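Long-range contact in Aac(6')-ib (Escherichia coli, PDB 2BUE), which probably transfers an acetyl group from acetyl-CoA to the 6'-amino group of aminoglycoside antibiotics such as kanamycin B, giving resistance to them: residues K134-L139 / E168-E173. The protein carries 2 engineered substitutions. Numbering follows the deposited sequence. Where two conformers were deposited one is given.
With COA (coenzyme A), chain B.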
loop_
_atom_site.group_PDB
_atom_site.type_symbol
_atom_site.label_atom_id
_atom_site.label_comp_id
_atom_site.label_asym_id
_atom_site.label_seq_id
_atom_site.Cartn_x
_atom_site.Cartn_y
_atom_site.Cartn_z
ATOM N N LYS A 134 0.499 -11.227 5.013
ATOM C CA LYS A 134 1.946 -11.213 5.314
ATOM C C LYS A 134 2.650 -9.942 4.818
ATOM O O LYS A 134 3.445 -9.336 5.536
ATOM C CB LYS A 134 2.621 -12.441 4.706
ATOM C CG LYS A 134 2.322 -13.684 5.473
ATOM C CD LYS A 134 2.813 -14.907 4.738
ATOM C CE LYS A 134 2.402 -16.161 5.482
ATOM N NZ LYS A 134 3.384 -16.442 6.566
ATOM N N LEU A 135 2.343 -9.563 3.577
ATOM C CA LEU A 135 2.919 -8.368 2.973
ATOM C C LEU A 135 2.544 -7.131 3.807
ATOM O O LEU A 135 3.418 -6.334 4.197
ATOM C CB LEU A 135 2.439 -8.242 1.518
ATOM C CG LEU A 135 3.050 -7.156 0.632
ATOM C CD1 LEU A 135 2.653 -7.425 -0.815
ATOM C CD2 LEU A 135 2.592 -5.745 1.066
ATOM N N VAL A 136 1.250 -6.976 4.106
ATOM C CA VAL A 136 0.795 -5.834 4.897
ATOM C C VAL A 136 1.459 -5.821 6.286
ATOM O O VAL A 136 1.982 -4.787 6.708
ATOM C CB VAL A 136 -0.731 -5.747 4.939
ATOM C CG1 VAL A 136 -1.171 -4.579 5.824
ATOM C CG2 VAL A 136 -1.252 -5.542 3.484
ATOM N N ARG A 137 1.517 -6.968 6.953
ATOM C CA ARG A 137 2.186 -7.038 8.261
ATOM C C ARG A 137 3.656 -6.587 8.169
ATOM O O ARG A 137 4.150 -5.854 9.027
ATOM C CB ARG A 137 2.064 -8.444 8.853
ATOM C CG ARG A 137 0.645 -8.779 9.292
ATOM C CD ARG A 137 0.557 -10.177 9.861
ATOM N NE ARG A 137 -0.784 -10.458 10.356
ATOM C CZ ARG A 137 -1.273 -11.677 10.561
ATOM N NH1 ARG A 137 -0.530 -12.748 10.317
ATOM N NH2 ARG A 137 -2.510 -11.828 10.997
ATOM N N ALA A 138 4.345 -7.010 7.110
ATOM C CA ALA A 138 5.755 -6.635 6.907
ATOM C C ALA A 138 5.915 -5.128 6.683
ATOM O O ALA A 138 6.841 -4.487 7.227
ATOM C CB ALA A 138 6.351 -7.431 5.742
ATOM N N LEU A 139 4.982 -4.556 5.921
ATOM C CA LEU A 139 4.993 -3.120 5.670
ATOM C C LEU A 139 4.697 -2.314 6.936
ATOM O O LEU A 139 5.345 -1.311 7.199
ATOM C CB LEU A 139 4.000 -2.784 4.551
ATOM C CG LEU A 139 4.133 -1.360 3.995
ATOM C CD1 LEU A 139 5.585 -0.897 3.739
ATOM C CD2 LEU A 139 3.325 -1.203 2.716
ATOM N N GLU A 168 -7.848 -5.875 7.894
ATOM C CA GLU A 168 -8.305 -6.256 9.245
ATOM C C GLU A 168 -7.441 -7.368 9.835
ATOM O O GLU A 168 -7.032 -7.281 10.995
ATOM C CB GLU A 168 -9.777 -6.679 9.206
ATOM C CG GLU A 168 -10.724 -5.507 8.999
ATOM C CD GLU A 168 -12.176 -5.933 9.115
ATOM O OE1 GLU A 168 -12.466 -7.107 8.771
ATOM O OE2 GLU A 168 -13.008 -5.097 9.539
ATOM N N LYS A 169 -7.159 -8.398 9.037
ATOM C CA LYS A 169 -6.307 -9.513 9.483
ATOM C C LYS A 169 -4.898 -9.029 9.855
ATOM O O LYS A 169 -4.253 -9.569 10.765
ATOM C CB LYS A 169 -6.231 -10.598 8.414
ATOM C CG LYS A 169 -7.547 -11.335 8.233
ATOM C CD LYS A 169 -7.335 -12.703 7.646
ATOM C CE LYS A 169 -6.898 -12.613 6.233
ATOM N NZ LYS A 169 -6.317 -13.906 5.756
ATOM N N ALA A 170 -4.441 -7.985 9.170
ATOM C CA ALA A 170 -3.138 -7.378 9.472
ATOM C C ALA A 170 -3.152 -6.313 10.586
ATOM O O ALA A 170 -2.126 -5.634 10.803
ATOM C CB ALA A 170 -2.528 -6.795 8.197
ATOM N N GLY A 171 -4.294 -6.121 11.252
ATOM C CA GLY A 171 -4.378 -5.277 12.459
ATOM C C GLY A 171 -5.002 -3.899 12.262
ATOM O O GLY A 171 -5.000 -3.077 13.175
ATOM N N PHE A 172 -5.518 -3.626 11.061
ATOM C CA PHE A 172 -6.173 -2.352 10.810
ATOM C C PHE A 172 -7.622 -2.407 11.290
ATOM O O PHE A 172 -8.232 -3.480 11.319
ATOM C CB PHE A 172 -6.140 -2.008 9.313
ATOM C CG PHE A 172 -4.788 -1.553 8.836
ATOM C CD1 PHE A 172 -4.507 -0.181 8.743
ATOM C CD2 PHE A 172 -3.805 -2.491 8.485
ATOM C CE1 PHE A 172 -3.249 0.265 8.327
ATOM C CE2 PHE A 172 -2.558 -2.060 8.062
ATOM C CZ PHE A 172 -2.280 -0.681 7.980
ATOM N N GLU A 173 -8.142 -1.252 11.687
ATOM C CA GLU A 173 -9.550 -1.152 12.100
ATOM C C GLU A 173 -10.291 -0.151 11.240
ATOM O O GLU A 173 -9.816 0.962 11.024
ATOM C CB GLU A 173 -9.652 -0.797 13.582
ATOM C CG GLU A 173 -9.110 -1.958 14.440
ATOM C CD GLU A 173 -9.130 -1.721 15.945
ATOM O OE1 GLU A 173 -9.588 -0.650 16.426
ATOM O OE2 GLU A 173 -8.659 -2.638 16.659
HETATM N N1A COA B . -14.752 -10.921 -0.794
HETATM C C2A COA B . -14.679 -10.771 0.528
HETATM N N3A COA B . -13.727 -11.361 1.236
HETATM C C4A COA B . -12.815 -12.132 0.616
HETATM C C5A COA B . -12.860 -12.314 -0.755
HETATM C C6A COA B . -13.865 -11.682 -1.471
HETATM N N6A COA B . -13.930 -11.838 -2.798
HETATM N N7A COA B . -11.853 -13.113 -1.106
HETATM C C8A COA B . -11.194 -13.432 0.005
HETATM N N9A COA B . -11.786 -12.840 1.049
HETATM C C1B COA B . -11.358 -12.912 2.440
HETATM C C2B COA B . -10.519 -14.168 2.558
HETATM O O2B COA B . -11.369 -15.238 2.981
HETATM C C3B COA B . -9.492 -13.754 3.608
HETATM O O3B COA B . -10.112 -13.742 4.897
HETATM P P3B COA B . -10.084 -15.038 5.837
HETATM O O7A COA B . -10.646 -14.500 7.258
HETATM O O8A COA B . -8.537 -15.418 6.056
HETATM O O9A COA B . -10.892 -16.154 5.270
HETATM C C4B COA B . -9.210 -12.291 3.229
HETATM O O4B COA B . -10.405 -11.807 2.559
HETATM C C5B COA B . -7.977 -11.940 2.393
HETATM O O5B COA B . -6.752 -12.196 3.092
HETATM P P1A COA B . -5.464 -12.677 2.217
HETATM O O1A COA B . -4.194 -12.417 2.988
HETATM O O2A COA B . -5.642 -14.026 1.623
HETATM O O3A COA B . -5.545 -11.603 1.042
HETATM P P2A COA B . -4.650 -11.687 -0.319
HETATM O O4A COA B . -3.463 -12.527 -0.066
HETATM O O5A COA B . -5.519 -11.944 -1.505
HETATM O O6A COA B . -4.170 -10.140 -0.391
HETATM C CBP COA B . -4.740 -8.132 -1.637
HETATM C CCP COA B . -5.121 -9.042 -0.451
HETATM C CDP COA B . -5.785 -6.994 -1.716
HETATM C CEP COA B . -3.327 -7.548 -1.376
HETATM C CAP COA B . -4.745 -8.973 -2.958
HETATM O OAP COA B . -5.953 -9.756 -3.054
HETATM C C9P COA B . -4.536 -8.113 -4.224
HETATM O O9P COA B . -3.425 -7.638 -4.467
HETATM N N8P COA B . -5.626 -7.940 -5.005
HETATM C C7P COA B . -5.607 -7.147 -6.255
HETATM C C6P COA B . -5.142 -5.691 -5.989
HETATM C C5P COA B . -5.849 -5.006 -4.793
HETATM O O5P COA B . -7.045 -5.192 -4.554
HETATM N N4P COA B . -5.076 -4.192 -4.055
HETATM C C3P COA B . -5.620 -3.502 -2.865
HETATM C C2P COA B . -6.270 -2.160 -3.192
HETATM S S1P COA B . -6.796 -1.248 -1.671
#
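Val136 and Arg137, on the helix of the GNAT fold that follows the pyrophosphate-binding loop, pack against Ala170 at the C-terminal end of helix 161-169. The CB of Ala170 points at the 131-144 helix and meets Val136 CG1 at 3.5 Å. Val136 CG1 lies anti to the backbone N and also reaches Phe172 CE2 at 3.6 Å, touching the ring obliquely. One methyl thus bridges the helix end and the residue leading into strand 173-180. Phe172 also packs on Val140 and on Ile117 of the central sheet.

Arg137 CG rests 3.9 Å from Ala170 CB. The chain then runs extended to the guanidinium. Arg137 was modelled in two conformers, and in this one Arg137 NH2 donates to Lys169 O at 2.9 Å. The bond is fairly straight, at 157° about the hydrogen, but NH2 sits 44° above the carbonyl plane. A Schellman motif ends helix 161-169: Phe172 N bonds to Tyr167 O and Gly171 N to Glu168 O, with Gly171, at positive phi, as C-prime.

The end of the Lys169 side chain leads away from segment 134-139 to coenzyme A. Bent at chi3 (-70°), it places Lys169 NZ 2.7 Å from coenzyme A O8A of the 3'-phosphate, with a weak bond to O5B. Gly132 N and Thr133 OG1, at the start of helix 131-144, bond to the same cofactor. One bond from Arg137 reaches the Lys169 carbonyl, and in that conformer its charge may suit the negative helix end. Arg137 NH2 and Lys169 NZ, like charges, lie 6.8 Å apart; the phosphate beside NZ probably eases their repulsion.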